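Local coordinates for protein carbohydrate kinase, FGGY (Rhodospirillum rubrum, PDB 3IFR) that probably transfers a phosphate from ATP to D-xylulose, acting as a xylulose kinase of the FGGY carbohydrate kinase family, at residues A[255-258]-A[259-262]; A[365-368]-A[369-372]; A[411-414]-A[415-418]; A[474-477]-A[478-482]. All coordinates share one frame; numbering follows the deposited sequence.

Contact 1. Residues A[255-258]-A[259-262]; sequences ITRP and GDVL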
ATOM      1  N   ILE A 255       9.206   9.176  -3.609  1.00 24.39           N
ATOM      2  CA  ILE A 255      10.000   8.029  -4.014  1.00 21.53           C
ATOM      3  C   ILE A 255       9.917   7.916  -5.542  1.00 22.68           C
ATOM      4  O   ILE A 255       8.941   7.339  -6.118  1.00 23.43           O
ATOM      5  CB  ILE A 255       9.555   6.726  -3.291  1.00 21.11           C
ATOM      6  CG1 ILE A 255      10.228   6.633  -1.912  1.00 24.65           C
ATOM      7  CG2 ILE A 255       9.967   5.504  -4.073  1.00 20.28           C
ATOM      8  CD1 ILE A 255       9.599   7.477  -0.863  1.00 22.19           C
ATOM      9  N   THR A 256      10.929   8.478  -6.197  1.00 18.27           N
ATOM     10  CA  THR A 256      10.976   8.602  -7.650  1.00 20.93           C
ATOM     11  C   THR A 256      12.257   8.102  -8.310  1.00 20.78           C
ATOM     12  O   THR A 256      12.297   7.930  -9.525  1.00 21.76           O
ATOM     13  CB  THR A 256      10.769  10.082  -8.125  1.00 22.20           C
ATOM     14  OG1 THR A 256      11.934  10.834  -7.834  1.00 24.80           O
ATOM     15  CG2 THR A 256       9.610  10.730  -7.430  1.00 22.11           C
ATOM     16  N   ARG A 257      13.326   7.913  -7.546  1.00 23.35           N
ATOM     17  CA  ARG A 257      14.597   7.473  -8.143  1.00 22.38           C
ATOM     18  C   ARG A 257      15.015   6.117  -7.604  1.00 22.02           C
ATOM     19  O   ARG A 257      14.821   5.822  -6.417  1.00 22.25           O
ATOM     20  CB  ARG A 257      15.707   8.468  -7.828  1.00 24.44           C
ATOM     21  CG  ARG A 257      15.322   9.966  -7.819  1.00 28.95           C
ATOM     22  CD  ARG A 257      16.464  10.814  -7.158  1.00 30.01           C
ATOM     23  NE  ARG A 257      16.298  12.275  -7.210  1.00 38.52           N
ATOM     24  CZ  ARG A 257      16.989  13.137  -6.447  1.00 41.61           C
ATOM     25  NH1 ARG A 257      17.889  12.680  -5.564  1.00 33.06           N
ATOM     26  NH2 ARG A 257      16.788  14.458  -6.564  1.00 40.84           N
ATOM     27  N   PRO A 258      15.622   5.290  -8.456  1.00 20.12           N
ATOM     28  CA  PRO A 258      16.131   4.002  -7.966  1.00 21.67           C
ATOM     29  C   PRO A 258      16.853   4.202  -6.634  1.00 20.56           C
ATOM     30  O   PRO A 258      17.715   5.070  -6.519  1.00 22.99           O
ATOM     31  CB  PRO A 258      17.126   3.589  -9.049  1.00 21.50           C
ATOM     32  CG  PRO A 258      16.652   4.316 -10.270  1.00 21.08           C
ATOM     33  CD  PRO A 258      16.038   5.583  -9.830  1.00 20.47           C
ATOM     34  N   GLY A 259      16.484   3.445  -5.611  1.00 22.01           N
ATOM     35  CA  GLY A 259      17.216   3.516  -4.357  1.00 21.93           C
ATOM     36  C   GLY A 259      16.485   4.298  -3.288  1.00 20.51           C
ATOM     37  O   GLY A 259      16.858   4.226  -2.135  1.00 19.54           O
ATOM     38  N   ASP A 260      15.457   5.043  -3.685  1.00 19.71           N
ATOM     39  CA  ASP A 260      14.579   5.756  -2.771  1.00 20.49           C
ATOM     40  C   ASP A 260      13.741   4.772  -1.987  1.00 19.68           C
ATOM     41  O   ASP A 260      13.184   3.861  -2.566  1.00 21.55           O
ATOM     42  CB  ASP A 260      13.609   6.655  -3.547  1.00 21.55           C
ATOM     43  CG  ASP A 260      14.291   7.855  -4.156  1.00 20.86           C
ATOM     44  OD1 ASP A 260      15.470   8.046  -3.818  1.00 21.99           O
ATOM     45  OD2 ASP A 260      13.653   8.610  -4.941  1.00 20.31           O
ATOM     46  N   VAL A 261      13.603   4.994  -0.682  1.00 19.27           N
ATOM     47  CA  VAL A 261      12.836   4.105   0.170  1.00 19.52           C
ATOM     48  C   VAL A 261      11.877   4.886   1.055  1.00 19.94           C
ATOM     49  O   VAL A 261      12.271   5.838   1.719  1.00 22.75           O
ATOM     50  CB  VAL A 261      13.764   3.274   1.093  1.00 19.16           C
ATOM     51  CG1 VAL A 261      12.968   2.320   1.926  1.00 18.58           C
ATOM     52  CG2 VAL A 261      14.842   2.541   0.283  1.00 17.62           C
ATOM     53  N   LEU A 262      10.618   4.476   1.076  1.00 19.69           N
ATOM     54  CA  LEU A 262       9.650   5.044   1.987  1.00 19.83           C
ATOM     55  C   LEU A 262       9.422   4.081   3.139  1.00 22.26           C
ATOM     56  O   LEU A 262       9.291   2.857   2.964  1.00 23.06           O
ATOM     57  CB  LEU A 262       8.324   5.357   1.264  1.00 20.47           C
ATOM     58  CG  LEU A 262       7.257   5.856   2.248  1.00 23.00           C
ATOM     59  CD1 LEU A 262       7.656   7.249   2.750  1.00 22.48           C
ATOM     60  CD2 LEU A 262       5.880   5.888   1.665  1.00 20.93           C
TER
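Asp260 holds CG beside its own backbone N and anti to the carbonyl carbon (chi1 -72°), which turns the carboxylate back onto the amides of Thr256 and Arg257; Ile255 likewise has CG1 beside its backbone N, and the bend at its second torsion carries CD1 to Leu262. The evidence for a grip at Asp260 OD2 is two donors on one oxygen. Thr256 N lies 3.0 Å from Asp260 OD2 and is received on the anti lone pair of that oxygen, turned from OD1. Arg257 N is closer, 2.7 Å from Asp260 OD2, but comes from above the carboxylate plane, 58° out of it. Arg403 adds a salt bridge to the same oxygen, so this buried carboxylate is probably stabilised as an anion. The backbone closes the loop in return: Asp260 N gives to Arg257 O at 2.9 Å (N-H...O 162°), completing a type II beta turn whose third residue, Gly259, has backbone angles at which a CB would jam against Pro258 O. Apolar atoms pack behind the polar grip. Ile255 CG1 rests 3.8 Å from Asp260 CB, and Ile255 CD1 presses on Leu262 CB at 3.3 Å, tighter than usual contact, the two side chains crossing near a right angle. The loop holding this turn leads from helix 245-252 into strand 260-265, which runs between strands 269-273 and 403-407, with Val261 against Ile271 and Leu262 against Phe405.

Contact 2. Residues A[365-368]-A[369-372]; sequences GLSL and SHTR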
ATOM      1  N   GLY A 365      14.669 -11.113  28.204  1.00 25.84           N
ATOM      2  CA  GLY A 365      15.734 -10.368  28.857  1.00 27.07           C
ATOM      3  C   GLY A 365      15.187  -9.464  29.950  1.00 29.72           C
ATOM      4  O   GLY A 365      15.878  -8.545  30.388  1.00 29.83           O
ATOM      5  N   LEU A 366      13.941  -9.716  30.367  1.00 26.85           N
ATOM      6  CA  LEU A 366      13.295  -8.926  31.407  1.00 27.67           C
ATOM      7  C   LEU A 366      13.877  -9.171  32.791  1.00 31.20           C
ATOM      8  O   LEU A 366      14.226 -10.308  33.136  1.00 31.18           O
ATOM      9  CB  LEU A 366      11.793  -9.208  31.466  1.00 24.89           C
ATOM     10  CG  LEU A 366      10.998  -8.707  30.270  1.00 27.43           C
ATOM     11  CD1 LEU A 366       9.703  -9.480  30.223  1.00 27.13           C
ATOM     12  CD2 LEU A 366      10.750  -7.220  30.366  1.00 23.60           C
ATOM     13  N   SER A 367      13.923  -8.106  33.596  1.00 28.05           N
ATOM     14  CA  SER A 367      14.379  -8.193  34.965  1.00 28.97           C
ATOM     15  C   SER A 367      13.562  -7.201  35.753  1.00 30.21           C
ATOM     16  O   SER A 367      12.976  -6.277  35.171  1.00 30.99           O
ATOM     17  CB  SER A 367      15.825  -7.738  35.040  1.00 32.68           C
ATOM     18  OG  SER A 367      15.841  -6.336  35.235  1.00 30.06           O
ATOM     19  N   LEU A 368      13.564  -7.341  37.073  1.00 31.72           N
ATOM     20  CA  LEU A 368      12.759  -6.467  37.938  1.00 29.80           C
ATOM     21  C   LEU A 368      13.217  -5.016  37.890  1.00 32.82           C
ATOM     22  O   LEU A 368      12.549  -4.134  38.425  1.00 31.18           O
ATOM     23  CB  LEU A 368      12.781  -6.961  39.367  1.00 30.22           C
ATOM     24  CG  LEU A 368      12.265  -8.387  39.562  1.00 34.09           C
ATOM     25  CD1 LEU A 368      12.712  -8.909  40.929  1.00 36.96           C
ATOM     26  CD2 LEU A 368      10.758  -8.456  39.398  1.00 29.74           C
ATOM     27  N   SER A 369      14.350  -4.778  37.225  1.00 33.10           N
ATOM     28  CA  SER A 369      14.830  -3.420  36.974  1.00 33.85           C
ATOM     29  C   SER A 369      14.108  -2.710  35.825  1.00 32.01           C
ATOM     30  O   SER A 369      14.007  -1.492  35.830  1.00 32.77           O
ATOM     31  CB  SER A 369      16.354  -3.401  36.715  1.00 35.39           C
ATOM     32  OG  SER A 369      17.077  -3.886  37.838  1.00 38.93           O
ATOM     33  N   HIS A 370      13.619  -3.434  34.828  1.00 28.82           N
ATOM     34  CA  HIS A 370      12.965  -2.722  33.740  1.00 29.27           C
ATOM     35  C   HIS A 370      11.692  -1.994  34.151  1.00 28.80           C
ATOM     36  O   HIS A 370      10.992  -2.410  35.067  1.00 28.27           O
ATOM     37  CB  HIS A 370      12.759  -3.647  32.567  1.00 30.60           C
ATOM     38  CG  HIS A 370      14.043  -4.251  32.105  1.00 29.10           C
ATOM     39  ND1 HIS A 370      14.499  -5.456  32.587  1.00 33.26           N
ATOM     40  CD2 HIS A 370      14.995  -3.777  31.286  1.00 27.82           C
ATOM     41  CE1 HIS A 370      15.676  -5.719  32.039  1.00 32.77           C
ATOM     42  NE2 HIS A 370      16.000  -4.719  31.246  1.00 29.81           N
ATOM     43  N   THR A 371      11.442  -0.880  33.472  1.00 31.08           N
ATOM     44  CA  THR A 371      10.377   0.080  33.779  1.00 28.49           C
ATOM     45  C   THR A 371       9.514   0.174  32.554  1.00 30.24           C
ATOM     46  O   THR A 371       9.867  -0.391  31.496  1.00 28.99           O
ATOM     47  CB  THR A 371      10.976   1.470  33.953  1.00 31.86           C
ATOM     48  OG1 THR A 371      11.704   1.807  32.761  1.00 32.30           O
ATOM     49  CG2 THR A 371      11.957   1.488  35.119  1.00 28.89           C
ATOM     50  N   ARG A 372       8.396   0.894  32.644  1.00 29.64           N
ATOM     51  CA  ARG A 372       7.549   0.989  31.462  1.00 32.00           C
ATOM     52  C   ARG A 372       8.294   1.615  30.250  1.00 28.30           C
ATOM     53  O   ARG A 372       8.041   1.265  29.097  1.00 29.74           O
ATOM     54  CB  ARG A 372       6.214   1.670  31.763  1.00 33.62           C
ATOM     55  CG  ARG A 372       6.330   3.114  32.128  1.00 35.94           C
ATOM     56  CD  ARG A 372       4.993   3.640  32.668  1.00 37.59           C
ATOM     57  NE  ARG A 372       4.756   3.113  33.998  1.00 36.94           N
ATOM     58  CZ  ARG A 372       3.897   2.143  34.278  1.00 39.40           C
ATOM     59  NH1 ARG A 372       3.142   1.590  33.314  1.00 34.87           N
ATOM     60  NH2 ARG A 372       3.793   1.729  35.539  1.00 37.93           N
TER
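Ser367 and His370 close a polar type I beta turn at the protein surface, in the loop that joins strand 362-364 to helix 372-397. The turn itself rests on His370 N giving to Ser367 O at 2.9 Å, from above the carbonyl plane. Inside the turn, Ser367 OG accepts from Ser369 N, also at 2.9 Å. The imidazole folds back over the loop because His370 CG sits beside its backbone N (chi1 -57°). This brings ND1 to the main chain of Ser367: His370 ND1 is 2.9 Å from Ser367 N, which lies at the ring edge in plane, and 3.1 Å from Ser367 O, which it approaches from the same face as His370 N. The far nitrogen, NE2, bonds to Asp339 O, and the ring meets His374 of the following helix edge-to-face. With an alanine here, Asp339 O is likely to lose this donor, and the main chain of Ser367 its side-chain clamp. Since ND1 either carries a proton to give to Ser367 O or has a lone pair to accept from Ser367 N, the two bonds are best read as alternatives. With NE2 apparently donating, the first would suit a neutral ring and the second a doubly protonated, charged one.

Contact 3. Residues A[411-414]-A[415-418]; sequences TRSR and VWMG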
ATOM      1  N   THR A 411       5.835   9.165  12.558  1.00 28.33           N
ATOM      2  CA  THR A 411       6.739  10.301  12.395  1.00 28.36           C
ATOM      3  C   THR A 411       6.474  11.404  13.412  1.00 27.75           C
ATOM      4  O   THR A 411       7.300  12.258  13.628  1.00 28.53           O
ATOM      5  CB  THR A 411       6.683  10.912  11.004  1.00 28.09           C
ATOM      6  OG1 THR A 411       5.354  11.384  10.736  1.00 28.80           O
ATOM      7  CG2 THR A 411       7.120   9.898   9.966  1.00 25.82           C
ATOM      8  N   ARG A 412       5.319  11.394  14.046  1.00 32.61           N
ATOM      9  CA  ARG A 412       5.070  12.358  15.108  1.00 34.97           C
ATOM     10  C   ARG A 412       5.884  12.064  16.375  1.00 34.82           C
ATOM     11  O   ARG A 412       5.919  12.898  17.289  1.00 38.57           O
ATOM     12  CB  ARG A 412       3.585  12.404  15.454  1.00 39.18           C
ATOM     13  CG  ARG A 412       2.701  13.155  14.467  1.00 42.26           C
ATOM     14  CD  ARG A 412       1.204  13.039  14.869  1.00 48.27           C
ATOM     15  NE  ARG A 412       0.486  11.949  14.194  1.00 51.33           N
ATOM     16  CZ  ARG A 412      -0.164  12.080  13.029  1.00 55.17           C
ATOM     17  NH1 ARG A 412      -0.180  13.258  12.405  1.00 56.85           N
ATOM     18  NH2 ARG A 412      -0.795  11.039  12.474  1.00 49.34           N
ATOM     19  N   SER A 413       6.534  10.899  16.446  1.00 30.81           N
ATOM     20  CA  SER A 413       7.412  10.604  17.583  1.00 28.25           C
ATOM     21  C   SER A 413       8.894  10.839  17.281  1.00 29.11           C
ATOM     22  O   SER A 413       9.520  10.095  16.507  1.00 27.73           O
ATOM     23  CB  SER A 413       7.204   9.181  18.097  1.00 28.64           C
ATOM     24  OG  SER A 413       8.385   8.721  18.751  1.00 25.76           O
ATOM     25  N   ARG A 414       9.461  11.877  17.899  1.00 30.29           N
ATOM     26  CA  ARG A 414      10.852  12.253  17.639  1.00 25.79           C
ATOM     27  C   ARG A 414      11.763  11.184  18.227  1.00 25.49           C
ATOM     28  O   ARG A 414      12.869  10.914  17.728  1.00 21.66           O
ATOM     29  CB  ARG A 414      11.165  13.639  18.230  1.00 26.33           C
ATOM     30  CG  ARG A 414      12.592  14.126  17.979  1.00 26.83           C
ATOM     31  CD  ARG A 414      12.945  14.050  16.477  1.00 27.00           C
ATOM     32  NE  ARG A 414      14.343  14.397  16.144  1.00 24.72           N
ATOM     33  CZ  ARG A 414      15.387  13.597  16.364  1.00 25.75           C
ATOM     34  NH1 ARG A 414      15.216  12.416  16.958  1.00 25.79           N
ATOM     35  NH2 ARG A 414      16.608  13.983  16.025  1.00 25.28           N
ATOM     36  N   VAL A 415      11.296  10.566  19.297  1.00 23.49           N
ATOM     37  CA  VAL A 415      12.081   9.499  19.872  1.00 23.54           C
ATOM     38  C   VAL A 415      12.125   8.289  18.941  1.00 23.75           C
ATOM     39  O   VAL A 415      13.178   7.684  18.760  1.00 23.09           O
ATOM     40  CB  VAL A 415      11.537   9.117  21.237  1.00 25.74           C
ATOM     41  CG1 VAL A 415      12.398   8.053  21.869  1.00 23.43           C
ATOM     42  CG2 VAL A 415      11.496  10.387  22.114  1.00 27.76           C
ATOM     43  N   TRP A 416      10.981   7.932  18.354  1.00 24.30           N
ATOM     44  CA  TRP A 416      10.914   6.738  17.525  1.00 21.75           C
ATOM     45  C   TRP A 416      11.804   6.958  16.312  1.00 21.93           C
ATOM     46  O   TRP A 416      12.596   6.097  15.967  1.00 19.40           O
ATOM     47  CB  TRP A 416       9.482   6.414  17.088  1.00 19.28           C
ATOM     48  CG  TRP A 416       9.272   4.960  16.743  1.00 24.56           C
ATOM     49  CD1 TRP A 416      10.164   3.915  16.921  1.00 21.13           C
ATOM     50  CD2 TRP A 416       8.078   4.369  16.200  1.00 24.69           C
ATOM     51  NE1 TRP A 416       9.600   2.746  16.485  1.00 21.08           N
ATOM     52  CE2 TRP A 416       8.320   2.995  16.057  1.00 22.33           C
ATOM     53  CE3 TRP A 416       6.825   4.883  15.825  1.00 24.38           C
ATOM     54  CZ2 TRP A 416       7.353   2.122  15.555  1.00 24.29           C
ATOM     55  CZ3 TRP A 416       5.870   4.019  15.344  1.00 25.03           C
ATOM     56  CH2 TRP A 416       6.141   2.654  15.203  1.00 25.74           C
HETATM   57  N   MSE A 417      11.673   8.130  15.690  1.00 22.36           N
HETATM   58  CA  MSE A 417      12.421   8.437  14.481  1.00 23.07           C
HETATM   59  C   MSE A 417      13.941   8.526  14.743  1.00 22.34           C
HETATM   60  O   MSE A 417      14.738   8.069  13.932  1.00 22.28           O
HETATM   61  CB  MSE A 417      11.879   9.705  13.837  1.00 22.33           C
HETATM   62  CG  MSE A 417      10.439   9.599  13.412  1.00 27.19           C
HETATM   63 SE   MSE A 417      10.073   8.131  12.100  1.00 45.00          SE
HETATM   64  CE  MSE A 417       9.696   6.662  13.377  1.00 25.41           C
ATOM     65  N   GLY A 418      14.338   9.096  15.877  1.00 21.62           N
ATOM     66  CA  GLY A 418      15.731   9.068  16.287  1.00 19.59           C
ATOM     67  C   GLY A 418      16.158   7.619  16.353  1.00 21.33           C
ATOM     68  O   GLY A 418      17.202   7.226  15.818  1.00 20.97           O
TER
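Ser413 OG accepts from Trp416 N at 2.7 Å, the N-cap bond that starts helix 414-424. The hydroxyl reaches that amide because OG lies anti to the backbone N of Ser413 (chi1 155°), and it comes within 3.0 Å of Trp416 CB on the way. The carbonyl of the same residue serves the next donor, Met417 N to Ser413 O at 3.0 Å and almost straight (168°). One step on, Gly418 N bonds to Arg414 O. Arg414 bends at chi2 (52°) and brings NH1 to 3.5 Å from Gly418 CA; with Arg414 in this pose a CB on Gly418 would collide with NH1, so the bare glycine leaves room for it here. Met417, present as selenomethionine, curls toward the start of the turn: its CG lies 3.3 Å from Ser413 O, and SE meets Thr411 CG2 at 4.0 Å, the two side chains crossing at a slant.

Farther out, Thr411 OG1 is held by Asp408 O, while Thr411 and Met417 both pack on Ala406 and Leu430 of the underlying strands. The indole of Trp416 leads away to a bond from NE1 to Leu380 O and an edge-to-face meeting with Phe265. Asp328 OD2 makes a weak hydrogen bond with Ser413 OG.

A valine in place of Ser413 would probably take the capping hydroxyl from Trp416 N and let the first turn fray. Chemically, one residue answers two successive amides of that turn, OG the first and O the second, and the nearby Asp328 carboxylate may make the capping oxygen a stronger acceptor.

Contact 4. Residues A[474-477]-A[478-482]; sequences KAEV and YDRLY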
ATOM      1  N   LYS A 474      25.944   5.064  17.998  1.00 30.59           N
ATOM      2  CA  LYS A 474      24.877   4.132  18.252  1.00 25.53           C
ATOM      3  C   LYS A 474      24.883   2.961  17.306  1.00 26.27           C
ATOM      4  O   LYS A 474      24.165   2.042  17.491  1.00 26.78           O
ATOM      5  CB  LYS A 474      23.570   4.849  18.056  1.00 27.33           C
ATOM      6  CG  LYS A 474      22.768   5.096  19.238  1.00 28.67           C
ATOM      7  CD  LYS A 474      23.514   5.685  20.330  1.00 28.13           C
ATOM      8  CE  LYS A 474      22.571   6.341  21.236  1.00 32.51           C
ATOM      9  NZ  LYS A 474      23.136   6.499  22.528  1.00 40.37           N
ATOM     10  N   ALA A 475      25.692   2.989  16.276  1.00 25.51           N
ATOM     11  CA  ALA A 475      25.679   1.914  15.320  1.00 24.28           C
ATOM     12  C   ALA A 475      26.078   0.585  15.936  1.00 26.78           C
ATOM     13  O   ALA A 475      25.600  -0.426  15.538  1.00 26.86           O
ATOM     14  CB  ALA A 475      26.525   2.220  14.202  1.00 19.11           C
ATOM     15  N   GLU A 476      26.941   0.621  16.921  1.00 20.00           N
ATOM     16  CA  GLU A 476      27.485  -0.574  17.516  1.00 20.00           C
ATOM     17  C   GLU A 476      26.524  -1.277  18.481  1.00 20.00           C
ATOM     18  O   GLU A 476      26.446  -2.433  18.478  1.00 30.85           O
ATOM     19  CB  GLU A 476      28.800  -0.230  18.174  1.00 20.00           C
ATOM     20  CG  GLU A 476      29.652  -1.369  18.532  1.00 20.00           C
ATOM     21  CD  GLU A 476      30.886  -0.943  19.293  1.00 20.00           C
ATOM     22  OE1 GLU A 476      31.963  -0.948  18.673  1.00 20.00           O
ATOM     23  OE2 GLU A 476      30.777  -0.584  20.488  1.00 20.00           O
ATOM     24  N   VAL A 477      25.789  -0.557  19.280  1.00 26.88           N
ATOM     25  CA  VAL A 477      24.707  -1.131  20.032  1.00 26.69           C
ATOM     26  C   VAL A 477      23.535  -1.598  19.164  1.00 27.19           C
ATOM     27  O   VAL A 477      23.073  -2.668  19.322  1.00 27.51           O
ATOM     28  CB  VAL A 477      24.250  -0.203  21.126  1.00 26.73           C
ATOM     29  CG1 VAL A 477      24.009   1.119  20.619  1.00 29.12           C
ATOM     30  CG2 VAL A 477      23.047  -0.687  21.699  1.00 30.86           C
ATOM     31  N   TYR A 478      23.075  -0.816  18.222  1.00 24.16           N
ATOM     32  CA  TYR A 478      21.954  -1.297  17.420  1.00 26.37           C
ATOM     33  C   TYR A 478      22.327  -2.473  16.494  1.00 26.66           C
ATOM     34  O   TYR A 478      21.484  -3.336  16.228  1.00 24.98           O
ATOM     35  CB  TYR A 478      21.219  -0.176  16.688  1.00 22.08           C
ATOM     36  CG  TYR A 478      20.321   0.603  17.612  1.00 23.77           C
ATOM     37  CD1 TYR A 478      19.396  -0.050  18.401  1.00 24.09           C
ATOM     38  CD2 TYR A 478      20.394   1.989  17.701  1.00 22.44           C
ATOM     39  CE1 TYR A 478      18.571   0.641  19.278  1.00 24.21           C
ATOM     40  CE2 TYR A 478      19.570   2.682  18.555  1.00 22.33           C
ATOM     41  CZ  TYR A 478      18.666   2.002  19.348  1.00 22.99           C
ATOM     42  OH  TYR A 478      17.816   2.682  20.198  1.00 26.45           O
ATOM     43  N   ASP A 479      23.586  -2.515  16.045  1.00 23.81           N
ATOM     44  CA  ASP A 479      24.091  -3.659  15.321  1.00 27.07           C
ATOM     45  C   ASP A 479      23.985  -4.949  16.139  1.00 30.57           C
ATOM     46  O   ASP A 479      23.514  -5.987  15.615  1.00 29.74           O
ATOM     47  CB  ASP A 479      25.541  -3.448  14.898  1.00 30.04           C
ATOM     48  CG  ASP A 479      25.662  -2.701  13.574  1.00 33.53           C
ATOM     49  OD1 ASP A 479      24.702  -2.735  12.775  1.00 39.67           O
ATOM     50  OD2 ASP A 479      26.714  -2.085  13.325  1.00 32.89           O
ATOM     51  N   ARG A 480      24.446  -4.891  17.391  1.00 27.03           N
ATOM     52  CA  ARG A 480      24.350  -6.019  18.306  1.00 30.18           C
ATOM     53  C   ARG A 480      22.893  -6.322  18.621  1.00 30.52           C
ATOM     54  O   ARG A 480      22.505  -7.490  18.718  1.00 30.82           O
ATOM     55  CB  ARG A 480      25.085  -5.749  19.611  1.00 33.54           C
ATOM     56  CG  ARG A 480      26.618  -5.833  19.516  1.00 44.40           C
ATOM     57  CD  ARG A 480      27.331  -5.657  20.894  1.00 49.12           C
ATOM     58  NE  ARG A 480      27.941  -4.328  21.066  1.00 50.08           N
ATOM     59  CZ  ARG A 480      27.557  -3.442  21.985  1.00 50.66           C
ATOM     60  NH1 ARG A 480      28.153  -2.253  22.059  1.00 44.49           N
ATOM     61  NH2 ARG A 480      26.570  -3.740  22.830  1.00 47.89           N
ATOM     62  N   LEU A 481      22.068  -5.288  18.781  1.00 29.65           N
ATOM     63  CA  LEU A 481      20.629  -5.554  19.020  1.00 27.54           C
ATOM     64  C   LEU A 481      20.076  -6.290  17.833  1.00 27.02           C
ATOM     65  O   LEU A 481      19.389  -7.307  18.001  1.00 27.22           O
ATOM     66  CB  LEU A 481      19.802  -4.305  19.292  1.00 24.02           C
ATOM     67  CG  LEU A 481      18.423  -4.599  19.887  1.00 23.03           C
ATOM     68  CD1 LEU A 481      18.566  -5.401  21.140  1.00 21.94           C
ATOM     69  CD2 LEU A 481      17.674  -3.298  20.170  1.00 24.79           C
ATOM     70  N   TYR A 482      20.426  -5.808  16.639  1.00 26.57           N
ATOM     71  CA  TYR A 482      19.996  -6.447  15.389  1.00 26.67           C
ATOM     72  C   TYR A 482      20.412  -7.909  15.354  1.00 27.67           C
ATOM     73  O   TYR A 482      19.615  -8.793  15.013  1.00 27.83           O
ATOM     74  CB  TYR A 482      20.570  -5.740  14.177  1.00 22.64           C
ATOM     75  CG  TYR A 482      20.023  -6.306  12.914  1.00 24.46           C
ATOM     76  CD1 TYR A 482      18.728  -6.003  12.521  1.00 25.56           C
ATOM     77  CD2 TYR A 482      20.766  -7.174  12.122  1.00 23.77           C
ATOM     78  CE1 TYR A 482      18.181  -6.530  11.357  1.00 24.89           C
ATOM     79  CE2 TYR A 482      20.237  -7.706  10.948  1.00 23.52           C
ATOM     80  CZ  TYR A 482      18.941  -7.376  10.563  1.00 26.14           C
ATOM     81  OH  TYR A 482      18.360  -7.882   9.401  1.00 24.85           O
TER
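Val477, Tyr478 and Arg480 give up most surface here, on the first turns of the C-terminal helix 475-496. Val477 is held through its carbonyl, which takes Leu481 N at 2.9 Å (Leu481 N to Val477 O), and its CA lies under the guanidinium of Arg480. Tyr478 is tied back by its amide, Tyr478 N to Lys474 O at 3.1 Å, nearly straight at 173°. Its ring runs alongside the Lys474 chain and points the same way, CE2 of Tyr478 being 4.1 Å from Lys474 CG. Beyond that, Tyr478 OH bonds to both Glu381 and Arg377 of helix 372-397, and the ring packs on Ile419 and Val423 of helix 414-424. Arg480 goes to the outer side. Bent at chi3, it covers Glu476 O with one guanidinium face, that oxygen lying 3.4 Å from the guanidinium plane and off toward the rim, with Val477 CA under the same face. Arg480 NH1 also meets Glu476 OE2 at 3.5 Å, a weak hydrogen bond within a salt bridge, with the two planes turned 50° apart. The chemistry therefore divides: on one side a buried phenol is held by charged groups of another helix, while on the exposed side the long i to i+4 ion pair is likely to be only a loose tether.

The four contacts follow one another along the chain without overlap; contact 1 is the most central and contact 2 the most peripheral. Contact 1, centred about 15 Å from the middle of the chain, opens strand 260-265; contact 3 follows strand 403-407, its direct parallel neighbour in the six-stranded sheet, and the two centres lie about 21 Å apart. Contacts 3 and 4 have centres about 18 Å apart and nearest atoms about 6 Å apart, starting helices 414-424 and 475-496, which pack together. Contact 2 leads into helix 372-397, on which Leu481 and Tyr482 of contact 4 pack, and lies about 39 Å from contact 1 centre to centre. All four lie at or just before the start of a strand or helix, probably in the second actin-like domain.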